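Side-chain contacts in beta-catenin homolog sys-1 (Caenorhabditis elegans, PDB 3C2G), which acts as a transcriptional coregulator in the Wnt asymmetry pathway, binding the TCF factor pop-1 directly and activating or repressing target genes: residues S199-T202 and R203-D206; F208-N212 and N213-Q217; L271-S274 and D275-D278; N297-L300 and I301-G304; E340-Y343 and S344-F348. All blocks are in the same frame, centred on the assembly; numbering follows the deposited sequence.

Contact 1 (S199-T202 and R203-D206); sequences SKDT and RLKD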
# COMPACT_ATOMS: atom_id res chain seq x y z
N SER A 199 -4.19 -10.21 11.58
CA SER A 199 -4.82 -10.35 10.28
C SER A 199 -6.34 -10.40 10.36
O SER A 199 -6.91 -11.29 11.01
CB SER A 199 -4.28 -11.59 9.57
OG SER A 199 -4.83 -11.68 8.27
N LYS A 200 -6.98 -9.42 9.72
CA LYS A 200 -8.45 -9.29 9.62
C LYS A 200 -9.16 -9.03 10.97
O LYS A 200 -10.38 -9.21 11.09
CB LYS A 200 -9.07 -10.50 8.90
CG LYS A 200 -8.54 -10.73 7.49
CD LYS A 200 -9.36 -11.79 6.75
CE LYS A 200 -8.82 -12.04 5.33
NZ LYS A 200 -9.41 -13.28 4.71
N ASP A 201 -8.39 -8.58 11.96
CA ASP A 201 -8.94 -8.21 13.25
C ASP A 201 -8.77 -6.71 13.46
O ASP A 201 -7.89 -6.26 14.20
CB ASP A 201 -8.23 -9.01 14.36
CG ASP A 201 -9.14 -9.30 15.56
OD1 ASP A 201 -9.20 -10.47 15.98
OD2 ASP A 201 -9.79 -8.37 16.08
N THR A 202 -9.63 -5.93 12.80
CA THR A 202 -9.60 -4.47 12.89
C THR A 202 -9.45 -3.94 14.32
O THR A 202 -8.68 -3.01 14.55
CB THR A 202 -10.86 -3.83 12.26
OG1 THR A 202 -10.95 -4.24 10.89
CG2 THR A 202 -10.80 -2.32 12.32
N ARG A 203 -10.17 -4.53 15.28
CA ARG A 203 -10.12 -4.01 16.64
C ARG A 203 -8.86 -4.41 17.37
O ARG A 203 -8.45 -3.73 18.31
CB ARG A 203 -11.38 -4.33 17.46
CG ARG A 203 -11.75 -5.79 17.58
CD ARG A 203 -13.20 -5.92 18.09
NE ARG A 203 -13.83 -7.15 17.59
CZ ARG A 203 -13.89 -8.30 18.26
NH1 ARG A 203 -13.38 -8.40 19.48
NH2 ARG A 203 -14.47 -9.35 17.70
N LEU A 204 -8.21 -5.48 16.92
CA LEU A 204 -6.95 -5.87 17.53
C LEU A 204 -5.87 -4.86 17.15
O LEU A 204 -5.01 -4.51 17.96
CB LEU A 204 -6.54 -7.30 17.17
CG LEU A 204 -5.58 -7.96 18.17
CD1 LEU A 204 -6.12 -7.87 19.60
CD2 LEU A 204 -5.30 -9.40 17.80
N LYS A 205 -5.95 -4.37 15.92
CA LYS A 205 -5.09 -3.29 15.46
C LYS A 205 -5.25 -2.07 16.35
O LYS A 205 -4.25 -1.52 16.85
CB LYS A 205 -5.39 -2.94 14.00
CG LYS A 205 -4.96 -4.02 13.04
CD LYS A 205 -5.41 -3.71 11.64
CE LYS A 205 -5.20 -4.90 10.72
NZ LYS A 205 -5.62 -4.53 9.34
N ASP A 206 -6.50 -1.69 16.59
CA ASP A 206 -6.83 -0.55 17.45
C ASP A 206 -6.48 -0.79 18.90
O ASP A 206 -6.23 0.15 19.64
CB ASP A 206 -8.31 -0.20 17.32
CG ASP A 206 -8.62 0.58 16.07
OD1 ASP A 206 -7.68 1.06 15.40
OD2 ASP A 206 -9.81 0.71 15.74
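D201 and L204 meet where the chain turns into helix 202-210, and the carboxylate of D201 is folded back over the first turn of that helix. Its OD2 accepts from L204 N at 3.4 Å, a weak capping bond with an N-H...O angle of 133°, while CB and CG of D201 both lie about equally near L204 CB, CB to CB being 3.7 Å. The other carboxylate oxygen, OD1, is taken by a salt bridge from K165, so the two oxygens have separate tasks. The backbone closes the tight side: D201 O receives K205 N at 3.2 Å, nearly in line with the carbonyl bond, and also a weak bond from L204 N. One residue on, D206 N donates to T202 O at 3.3 Å, and K205 CB rests on the same T202 O. K205 then runs out extended to a weak bond with L269 O.

The solvent side is looser. R203 has its CG between the backbone N and the carbonyl carbon (chi1 56°), which sets CG 3.6 Å from D201 OD2 and brings that oxygen over one face of the guanidinium. Carboxylate and guanidinium planes are 68° apart and OD2 is 4.5 Å from R203 NE, well out of the guanidinium plane; the pairing is therefore one of opposite charges without a directed N-H. T202 is exposed too, its side chain touching H272. A side-chain bond, here weak, to the backbone N three residues on, followed by the first i to i+4 backbone bonds, marks an aspartate N-cap.

Contact 2 (F208-N212 and N213-Q217); sequences FIWNN and NPHDQ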
# COMPACT_ATOMS: atom_id res chain seq x y z
N PHE A 208 -3.82 -2.59 19.82
CA PHE A 208 -2.37 -2.43 19.80
C PHE A 208 -1.91 -0.98 19.66
O PHE A 208 -0.96 -0.58 20.31
CB PHE A 208 -1.74 -3.29 18.70
CG PHE A 208 -1.79 -4.76 18.97
CD1 PHE A 208 -1.62 -5.25 20.26
CD2 PHE A 208 -1.99 -5.66 17.93
CE1 PHE A 208 -1.66 -6.62 20.50
CE2 PHE A 208 -2.04 -7.03 18.16
CZ PHE A 208 -1.87 -7.51 19.45
N ILE A 209 -2.60 -0.22 18.82
CA ILE A 209 -2.28 1.19 18.62
C ILE A 209 -2.69 2.03 19.83
O ILE A 209 -1.86 2.63 20.50
CB ILE A 209 -2.98 1.74 17.36
CG1 ILE A 209 -2.40 1.10 16.11
CG2 ILE A 209 -2.83 3.24 17.28
CD1 ILE A 209 -3.33 1.19 14.92
N TRP A 210 -3.99 2.04 20.10
CA TRP A 210 -4.57 3.01 21.01
C TRP A 210 -4.64 2.56 22.46
O TRP A 210 -4.75 3.39 23.35
CB TRP A 210 -5.95 3.44 20.50
CG TRP A 210 -5.88 4.07 19.15
CD1 TRP A 210 -6.32 3.54 17.97
CD2 TRP A 210 -5.32 5.35 18.83
NE1 TRP A 210 -6.09 4.41 16.94
CE2 TRP A 210 -5.46 5.52 17.43
CE3 TRP A 210 -4.70 6.36 19.58
CZ2 TRP A 210 -5.02 6.68 16.78
CZ3 TRP A 210 -4.26 7.50 18.93
CH2 TRP A 210 -4.43 7.65 17.54
N ASN A 211 -4.58 1.26 22.70
CA ASN A 211 -4.66 0.72 24.06
C ASN A 211 -5.85 1.32 24.82
O ASN A 211 -5.73 1.72 25.97
CB ASN A 211 -3.33 0.97 24.80
CG ASN A 211 -3.12 0.04 25.99
OD1 ASN A 211 -4.07 -0.46 26.60
ND2 ASN A 211 -1.85 -0.18 26.34
N ASN A 212 -6.99 1.42 24.13
CA ASN A 212 -8.21 2.00 24.70
C ASN A 212 -8.10 3.47 25.15
O ASN A 212 -8.75 3.88 26.11
CB ASN A 212 -8.77 1.13 25.85
CG ASN A 212 -9.39 -0.17 25.35
OD1 ASN A 212 -8.98 -1.27 25.75
ND2 ASN A 212 -10.38 -0.05 24.46
N ASN A 213 -7.28 4.25 24.44
CA ASN A 213 -7.23 5.70 24.66
C ASN A 213 -7.89 6.45 23.50
O ASN A 213 -8.11 5.87 22.44
CB ASN A 213 -5.78 6.17 24.85
CG ASN A 213 -5.25 5.86 26.23
OD1 ASN A 213 -4.99 6.76 27.02
ND2 ASN A 213 -5.11 4.57 26.53
N PRO A 214 -8.22 7.74 23.71
CA PRO A 214 -8.86 8.50 22.63
C PRO A 214 -7.97 8.67 21.40
O PRO A 214 -6.76 8.94 21.53
CB PRO A 214 -9.15 9.87 23.28
CG PRO A 214 -9.10 9.61 24.75
CD PRO A 214 -8.05 8.56 24.92
N HIS A 215 -8.57 8.50 20.22
CA HIS A 215 -7.88 8.56 18.93
C HIS A 215 -7.34 9.95 18.57
O HIS A 215 -6.61 10.08 17.58
CB HIS A 215 -8.78 8.04 17.81
CG HIS A 215 -9.07 6.57 17.87
ND1 HIS A 215 -9.54 5.86 16.79
CD2 HIS A 215 -8.95 5.68 18.89
CE1 HIS A 215 -9.70 4.60 17.14
NE2 HIS A 215 -9.35 4.46 18.40
N ASP A 216 -7.69 10.96 19.36
CA ASP A 216 -7.17 12.32 19.14
C ASP A 216 -5.99 12.64 20.07
O ASP A 216 -5.28 13.63 19.86
CB ASP A 216 -8.28 13.36 19.29
CG ASP A 216 -8.93 13.34 20.68
OD1 ASP A 216 -10.07 12.84 20.79
OD2 ASP A 216 -8.30 13.81 21.66
N GLN A 217 -5.80 11.82 21.10
CA GLN A 217 -4.65 11.95 22.00
C GLN A 217 -3.37 11.46 21.30
O GLN A 217 -3.44 10.78 20.27
CB GLN A 217 -4.86 11.12 23.27
CG GLN A 217 -6.10 11.47 24.07
CD GLN A 217 -5.88 12.58 25.08
OE1 GLN A 217 -5.76 13.75 24.71
NE2 GLN A 217 -5.87 12.22 26.36
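This is an aromatic stack closed by a tight turn, W210 against H215, at the C-terminal end of helix 202-210 where the chain enters the loop before helix 224-239. The imidazole lies face to face on the five-membered ring of the indole, centroids 3.6 Å apart and planes inclined by 15°. The six-membered ring is met differently: H215 CA stands over its face, 3.7 Å from the centroid, as a CH-pi contact. I209 CG2 takes the opposite face of the indole, and Q217 O comes to the edge, 3.6 Å from W210 CZ3.

The chain is returned for this stack by a type I' turn from W210 to N213. N213 N donates to W210 O at 2.9 Å, from above the carbonyl plane. The amide of N213 straps the turn a second time, ND2 donating to N211 O at 3.0 Å and more weakly to W210 O; CG beside the backbone N (chi1 -77°) brings the amide back across the turn. An alanine in place of W210 would probably leave the H215 ring without its stacking partner and free to turn, with a gap under H215 CA.

Further out, R282 of helix 274-282 donates to Q217 O and packs on W210, while D275 of that helix meets H215. I209 touches A276 there and I225 of helix 224-239.

Contact 3 (L271-S274 and D275-D278); sequences LHDS and DAID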
# COMPACT_ATOMS: atom_id res chain seq x y z
N LEU A 271 -1.71 0.35 10.52
CA LEU A 271 -2.26 1.66 10.20
C LEU A 271 -3.38 1.56 9.16
O LEU A 271 -3.22 1.97 8.02
CB LEU A 271 -1.13 2.59 9.74
CG LEU A 271 0.03 2.67 10.74
CD1 LEU A 271 1.18 3.41 10.09
CD2 LEU A 271 -0.36 3.30 12.09
N HIS A 272 -4.50 1.00 9.59
CA HIS A 272 -5.59 0.64 8.68
C HIS A 272 -6.45 1.82 8.19
O HIS A 272 -7.04 1.76 7.11
CB HIS A 272 -6.46 -0.44 9.32
CG HIS A 272 -7.04 -0.05 10.65
ND1 HIS A 272 -8.37 0.27 10.81
CD2 HIS A 272 -6.47 0.06 11.87
CE1 HIS A 272 -8.60 0.57 12.08
NE2 HIS A 272 -7.46 0.45 12.75
N ASP A 273 -6.51 2.89 8.97
CA ASP A 273 -7.39 4.01 8.65
C ASP A 273 -6.76 5.37 8.96
O ASP A 273 -5.62 5.44 9.41
CB ASP A 273 -8.73 3.87 9.39
CG ASP A 273 -8.59 3.93 10.91
OD1 ASP A 273 -7.58 4.46 11.43
OD2 ASP A 273 -9.51 3.46 11.59
N SER A 274 -7.56 6.42 8.73
CA SER A 274 -7.15 7.82 8.90
C SER A 274 -6.66 8.18 10.30
O SER A 274 -5.71 8.94 10.45
CB SER A 274 -8.30 8.74 8.50
OG SER A 274 -8.64 8.53 7.14
N ASP A 275 -7.33 7.65 11.32
CA ASP A 275 -6.97 7.98 12.69
C ASP A 275 -5.60 7.39 13.02
O ASP A 275 -4.78 8.03 13.70
CB ASP A 275 -8.03 7.48 13.69
CG ASP A 275 -9.29 8.36 13.71
OD1 ASP A 275 -9.16 9.59 13.94
OD2 ASP A 275 -10.40 7.82 13.51
N ALA A 276 -5.35 6.18 12.52
CA ALA A 276 -4.10 5.49 12.76
C ALA A 276 -2.92 6.19 12.09
O ALA A 276 -1.91 6.45 12.74
CB ALA A 276 -4.19 4.04 12.30
N ILE A 277 -3.06 6.51 10.80
CA ILE A 277 -1.98 7.19 10.07
C ILE A 277 -1.72 8.60 10.61
O ILE A 277 -0.57 9.04 10.64
CB ILE A 277 -2.16 7.19 8.50
CG1 ILE A 277 -3.17 8.25 8.05
CG2 ILE A 277 -2.52 5.78 7.99
CD1 ILE A 277 -3.34 8.36 6.56
N ASP A 278 -2.77 9.28 11.07
CA ASP A 278 -2.59 10.59 11.73
C ASP A 278 -1.88 10.44 13.08
O ASP A 278 -1.03 11.27 13.43
CB ASP A 278 -3.91 11.37 11.86
CG ASP A 278 -4.26 12.14 10.58
OD1 ASP A 278 -3.51 13.07 10.20
OD2 ASP A 278 -5.29 11.83 9.94
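D273 OD1 accepts from A276 N at 3.0 Å, with an N-H...O angle of 159° and the N-H arriving nearly along the C-O axis of the carboxylate. The chi1 of D273, 64°, folds its carboxylate back between the backbone N and the carbonyl carbon, which carries OD1 over the opening turn, where it also lies 3.5 Å from A276 CB. The backbone oxygen of D273 grips the next residue, I277 N donating to it at 3.1 Å and almost straight, at 170°. D278 N follows with a bond to S274 O. A lysine in place of D273 would probably leave A276 N without its acceptor and put a positive charge at the helix N-terminus, where the helix dipole is already positive.

This is the N-cap of helix 274-282, reached after a short loop from helix 251-270. The apolar half of the contact is made by L271: its CD2 is 3.9 Å from A276 CB, and L271 CB is the same distance from I277 CG2, so the leucine lies against two residues of the new helix. L271 and I277 both continue onto V311 of helix 298-311, and I277 packs on a basic side chain of the bound peptide.

Around the cap, the CG of D273 sits over one face of the H272 ring, 3.4 Å above its plane. H272 in turn has a partner on helix 202-210, D206. Beyond the first turn, D278 directs OD1 to A316 N.

Contact 4 (N297-L300 and I301-G304); sequences NNDL and IRAG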
# COMPACT_ATOMS: atom_id res chain seq x y z
N ASN A 297 20.46 0.29 1.41
CA ASN A 297 19.98 -1.05 1.16
C ASN A 297 18.60 -0.97 0.51
O ASN A 297 17.65 -0.40 1.08
CB ASN A 297 19.91 -1.85 2.46
CG ASN A 297 19.30 -3.22 2.28
OD1 ASN A 297 18.08 -3.36 2.16
ND2 ASN A 297 20.14 -4.24 2.23
N ASN A 298 18.48 -1.55 -0.68
CA ASN A 298 17.30 -1.37 -1.51
C ASN A 298 16.02 -2.01 -1.00
O ASN A 298 14.93 -1.48 -1.22
CB ASN A 298 17.60 -1.78 -2.96
CG ASN A 298 18.62 -0.86 -3.61
OD1 ASN A 298 19.02 0.14 -3.01
ND2 ASN A 298 19.04 -1.19 -4.82
N ASP A 299 16.13 -3.14 -0.31
CA ASP A 299 14.94 -3.76 0.27
C ASP A 299 14.41 -2.86 1.37
O ASP A 299 13.21 -2.64 1.49
CB ASP A 299 15.24 -5.16 0.83
CG ASP A 299 15.38 -6.21 -0.28
OD1 ASP A 299 14.76 -6.04 -1.36
OD2 ASP A 299 16.10 -7.22 -0.06
N LEU A 300 15.33 -2.34 2.17
CA LEU A 300 14.99 -1.46 3.25
C LEU A 300 14.37 -0.17 2.68
O LEU A 300 13.32 0.27 3.14
CB LEU A 300 16.24 -1.18 4.10
CG LEU A 300 16.10 -0.38 5.40
CD1 LEU A 300 17.39 -0.43 6.18
CD2 LEU A 300 15.77 1.06 5.09
N ILE A 301 15.00 0.40 1.66
CA ILE A 301 14.47 1.61 1.03
C ILE A 301 13.08 1.36 0.41
O ILE A 301 12.16 2.15 0.63
CB ILE A 301 15.48 2.24 0.02
CG1 ILE A 301 16.72 2.74 0.77
CG2 ILE A 301 14.82 3.38 -0.78
CD1 ILE A 301 17.96 2.89 -0.07
N ARG A 302 12.94 0.28 -0.35
CA ARG A 302 11.62 -0.09 -0.90
C ARG A 302 10.54 -0.17 0.17
O ARG A 302 9.41 0.28 -0.05
CB ARG A 302 11.67 -1.41 -1.67
CG ARG A 302 12.00 -1.27 -3.14
CD ARG A 302 11.69 -2.55 -3.92
NE ARG A 302 12.69 -3.58 -3.68
CZ ARG A 302 13.87 -3.66 -4.31
NH1 ARG A 302 14.20 -2.76 -5.23
NH2 ARG A 302 14.72 -4.64 -4.02
N ALA A 303 10.87 -0.74 1.32
CA ALA A 303 9.87 -0.99 2.34
C ALA A 303 9.49 0.28 3.09
O ALA A 303 8.33 0.45 3.46
CB ALA A 303 10.33 -2.08 3.30
N GLY A 304 10.46 1.15 3.32
CA GLY A 304 10.22 2.45 3.95
C GLY A 304 9.35 3.35 3.09
O GLY A 304 8.39 3.97 3.59
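An asparagine N-cap, with an i to i+3 salt bridge beside it, opens helix 298-311 of the armadillo domain. I301 meets the cap residue directly: its N donates to N297 O at 2.8 Å, in the carbonyl plane, and its CG1 lies 3.3 Å from that same oxygen. The amide of N297 makes the cap proper, OD1 accepting from L300 N at 2.9 Å, again in the carbonyl plane and with an N-H...O angle of 163°. The regular pattern then runs on through R302 N to N298 O and G304 N to L300 O.

On the outer side, the R302 chain bends at chi3 (-76°), which turns the guanidinium back along the helix toward its start. With that bend, N298 O lies over the centre of one guanidinium face, 3.9 Å above the plane. NH1 forms a long, weak ion pair with D338, and the aliphatic part of R302 packs on V341 of helix 339-352; I301 touches V341 as well, while L300 goes to I260 of helix 251-270. In the salt bridge R302 NH2 meets D299 OD1 at 3.0 Å, on the anti side but tilted out of the carboxylate plane, which stands 70° from that of the guanidinium.

Contact 5 (E340-Y343 and S344-F348); sequences EVIY and SGTGF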
# COMPACT_ATOMS: atom_id res chain seq x y z
N GLU A 340 9.85 1.03 -8.29
CA GLU A 340 8.99 0.91 -7.12
C GLU A 340 9.22 2.10 -6.20
O GLU A 340 8.28 2.63 -5.61
CB GLU A 340 9.24 -0.39 -6.36
CG GLU A 340 8.67 -1.64 -7.03
CD GLU A 340 7.15 -1.59 -7.21
OE1 GLU A 340 6.45 -1.08 -6.30
OE2 GLU A 340 6.67 -2.06 -8.27
N VAL A 341 10.47 2.51 -6.08
CA VAL A 341 10.82 3.64 -5.25
C VAL A 341 10.27 4.93 -5.89
O VAL A 341 9.71 5.77 -5.20
CB VAL A 341 12.35 3.70 -4.99
CG1 VAL A 341 12.72 4.95 -4.26
CG2 VAL A 341 12.78 2.50 -4.16
N ILE A 342 10.41 5.06 -7.22
CA ILE A 342 9.89 6.22 -7.93
C ILE A 342 8.38 6.28 -7.76
O ILE A 342 7.81 7.36 -7.54
CB ILE A 342 10.22 6.19 -9.45
CG1 ILE A 342 11.72 6.06 -9.73
CG2 ILE A 342 9.65 7.41 -10.15
CD1 ILE A 342 12.60 6.98 -8.94
N TYR A 343 7.75 5.12 -7.85
CA TYR A 343 6.31 5.03 -7.72
C TYR A 343 5.87 5.51 -6.35
O TYR A 343 4.97 6.33 -6.26
CB TYR A 343 5.84 3.61 -7.95
CG TYR A 343 4.41 3.39 -7.56
CD1 TYR A 343 3.36 3.95 -8.32
CD2 TYR A 343 4.07 2.60 -6.44
CE1 TYR A 343 2.03 3.75 -7.98
CE2 TYR A 343 2.74 2.38 -6.09
CZ TYR A 343 1.72 2.96 -6.85
OH TYR A 343 0.39 2.75 -6.51
N SER A 344 6.52 5.01 -5.30
CA SER A 344 6.17 5.37 -3.93
C SER A 344 6.43 6.84 -3.64
O SER A 344 5.59 7.52 -3.05
CB SER A 344 6.95 4.52 -2.93
OG SER A 344 6.78 3.14 -3.17
N GLY A 345 7.60 7.33 -4.04
CA GLY A 345 8.01 8.70 -3.79
C GLY A 345 7.11 9.72 -4.47
O GLY A 345 6.68 10.69 -3.84
N THR A 346 6.83 9.52 -5.76
CA THR A 346 5.98 10.44 -6.49
C THR A 346 4.54 10.38 -5.99
O THR A 346 3.82 11.38 -6.03
CB THR A 346 6.02 10.22 -8.04
OG1 THR A 346 5.57 8.89 -8.37
CG2 THR A 346 7.41 10.46 -8.61
N GLY A 347 4.11 9.19 -5.55
CA GLY A 347 2.78 9.00 -4.98
C GLY A 347 2.67 9.79 -3.69
O GLY A 347 1.70 10.52 -3.49
N PHE A 348 3.68 9.68 -2.84
CA PHE A 348 3.79 10.47 -1.63
C PHE A 348 3.80 11.99 -1.88
O PHE A 348 3.15 12.75 -1.16
CB PHE A 348 5.05 10.06 -0.86
CG PHE A 348 5.33 10.91 0.33
CD1 PHE A 348 4.75 10.63 1.55
CD2 PHE A 348 6.16 12.02 0.22
CE1 PHE A 348 5.01 11.44 2.67
CE2 PHE A 348 6.40 12.84 1.32
CZ PHE A 348 5.84 12.54 2.54
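The Y343 ring has S344 N lying obliquely to it, and its outward partners are R393, in a cation-pi contact, and an aromatic side chain of the bound peptide. The other flat group, the E340 carboxylate, takes no part in the bonds to S344 and uses OE1 in a salt bridge with the same R393. What joins E340 to S344 is the E340 carbonyl: O takes S344 N at 3.0 Å and S344 OG at 2.9 Å, the two donors arriving from opposite faces of the carbonyl plane.

These are serine and threonine hydroxyls folded back onto the i-4 carbonyl within helix 339-352, a common way for a helix to satisfy a buried hydroxyl. T346 repeats it on I342 O, with N at 3.0 Å and OG1 at 2.8 Å, again from opposite faces. Its OG1 lies between the backbone N and the carbonyl carbon (chi1 60°), which points it back down the helix, and CG2 comes 4.1 Å from I342 CG2. The glycines keep the backbone pattern, G345 N bonding to V341 O at 2.9 Å and G347 N to Y343 O at 3.1 Å. T346 OG1 is also bonded to N400 ND2 of helix 388-409, whose I397 packs on I342.

In the fold
Contacts 1, 2 and 3 form one cluster, their centres 11 to 13 Å apart. D206 of contact 1 joins H272 of contact 3 by a probable hydrogen bond, OD1 to NE2 2.7 Å, and H215 of contact 2 packs against D206. W210 CZ2 lies 3.4 Å from D275 O, where helix 202-210 packs on helix 274-282. Contacts 4 and 5 make a second pair, centres 12 Å apart, touching where V341 CG2 is 4.0 Å from I301 CG2. The two groups do not touch; contact 3 comes nearest, about 10 Å between nearest atoms from both 4 and 5. The bound peptide reaches both groups, at I277 of contact 3 and Y343 of contact 5.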